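Local coordinates for vesicular integral-membrane protein VIP36 (Canis lupus familiaris, PDB 2DUR), which acts as an intracellular, calcium-dependent lectin of the early secretory pathway, transporting and sorting glycoproteins that carry high-mannose glycans, at residues N238-W241 with T242-E245. Residues are numbered along the deposited sequence; the frame is centred on the assembly and turned at random.
Sequences NIDW and TKIE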
# COMPACT_ATOMS: atom_id res chain seq x y z
N ASN A 238 -22.10 -12.04 -13.52
CA ASN A 238 -21.80 -13.21 -14.37
C ASN A 238 -20.42 -13.21 -15.04
O ASN A 238 -19.88 -14.29 -15.33
CB ASN A 238 -22.91 -13.44 -15.42
CG ASN A 238 -22.64 -12.74 -16.75
OD1 ASN A 238 -23.26 -11.73 -17.07
ND2 ASN A 238 -21.72 -13.30 -17.54
N ILE A 239 -19.85 -12.03 -15.30
CA ILE A 239 -18.52 -11.96 -15.92
C ILE A 239 -17.47 -12.55 -14.97
O ILE A 239 -17.70 -12.63 -13.77
CB ILE A 239 -18.11 -10.52 -16.36
CG1 ILE A 239 -17.96 -9.58 -15.15
CG2 ILE A 239 -19.11 -9.96 -17.37
CD1 ILE A 239 -16.84 -8.57 -15.32
N ASP A 240 -16.34 -12.99 -15.52
CA ASP A 240 -15.27 -13.54 -14.70
C ASP A 240 -14.36 -12.42 -14.21
O ASP A 240 -13.48 -11.96 -14.95
CB ASP A 240 -14.46 -14.57 -15.47
CG ASP A 240 -13.47 -15.31 -14.59
OD1 ASP A 240 -13.19 -14.87 -13.45
OD2 ASP A 240 -12.96 -16.35 -15.06
N TRP A 241 -14.59 -11.99 -12.98
CA TRP A 241 -13.85 -10.85 -12.44
C TRP A 241 -12.37 -11.16 -12.19
O TRP A 241 -11.57 -10.24 -11.98
CB TRP A 241 -14.51 -10.34 -11.16
CG TRP A 241 -15.84 -9.67 -11.36
CD1 TRP A 241 -16.99 -10.25 -11.81
CD2 TRP A 241 -16.16 -8.30 -11.10
NE1 TRP A 241 -18.01 -9.32 -11.85
CE2 TRP A 241 -17.53 -8.11 -11.42
CE3 TRP A 241 -15.42 -7.20 -10.63
CZ2 TRP A 241 -18.17 -6.87 -11.27
CZ3 TRP A 241 -16.06 -5.97 -10.48
CH2 TRP A 241 -17.43 -5.81 -10.81
N THR A 242 -11.99 -12.45 -12.23
CA THR A 242 -10.57 -12.79 -12.01
C THR A 242 -9.73 -12.53 -13.26
O THR A 242 -8.49 -12.52 -13.20
CB THR A 242 -10.36 -14.27 -11.58
OG1 THR A 242 -10.58 -15.13 -12.71
CG2 THR A 242 -11.27 -14.64 -10.41
N LYS A 243 -10.41 -12.34 -14.39
CA LYS A 243 -9.73 -12.15 -15.67
C LYS A 243 -9.68 -10.69 -16.15
O LYS A 243 -9.19 -10.42 -17.25
CB LYS A 243 -10.36 -13.03 -16.75
CG LYS A 243 -10.38 -14.51 -16.41
CD LYS A 243 -9.04 -15.14 -16.71
CE LYS A 243 -9.08 -16.67 -16.52
NZ LYS A 243 -10.26 -17.27 -17.22
N ILE A 244 -10.19 -9.75 -15.34
CA ILE A 244 -10.08 -8.32 -15.67
C ILE A 244 -8.61 -7.92 -15.74
O ILE A 244 -7.82 -8.24 -14.84
CB ILE A 244 -10.85 -7.42 -14.66
CG1 ILE A 244 -12.36 -7.74 -14.69
CG2 ILE A 244 -10.58 -5.91 -14.91
CD1 ILE A 244 -13.12 -7.22 -13.48
N GLU A 245 -8.22 -7.25 -16.81
CA GLU A 245 -6.85 -6.76 -16.95
C GLU A 245 -6.73 -5.42 -16.22
O GLU A 245 -7.54 -4.53 -16.45
CB GLU A 245 -6.49 -6.59 -18.42
CG GLU A 245 -6.59 -7.88 -19.23
CD GLU A 245 -5.54 -8.92 -18.82
OE1 GLU A 245 -4.38 -8.53 -18.60
OE2 GLU A 245 -5.89 -10.12 -18.72
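The indole of Trp-241 meets Ile-244 through its six-membered ring, where CD1 of the isoleucine approaches CE3 obliquely at 3.7 Å. One face of the same indole carries Ile-239, whose CD1 sits 3.7 Å above the ring plane, displaced toward the rim. The two isoleucine CD1 atoms are 4.4 Å apart, a looser contact. His-232 packs edge-to-face with the indole, Lys-62 forms a cation-pi contact with it, and its NE1 donates to the carbonyl of Glu-236 in helix 234-238. The side chains of Trp-241 and Ile-244 lie side by side and point the same way.

The polar half of the contact is built on Asp-240, in an Asx turn laid over a beta turn. Its OD1 accepts from Thr-242 OG1 at 2.7 Å and from Thr-242 N at 3.0 Å, both donors lying over the same face of the carboxylate; the hydroxyl comes from the syn side. The threonine hydroxyl can do this because chi1 of 73° sets OG1 between the backbone N and the carbonyl carbon. Lys-243 N closes the beta turn on Asp-240 O at 3.1 Å, with an N-H...O angle of 160°. The lysine chain folds back, bent at chi2 and chi4, bringing NZ to 3.6 Å from Asp-240 OD2 in a salt bridge.

This loop, between helix 234-238 and edge strand 247-248, lies at the surface of the L-type lectin beta sandwich, away from the calcium and mannose sites. The polar turn adjoins the apolar contact of Trp-241 with the two isoleucines; two donors on OD1 and a cation near OD2 should favour the ionised carboxylate and fix its rotation.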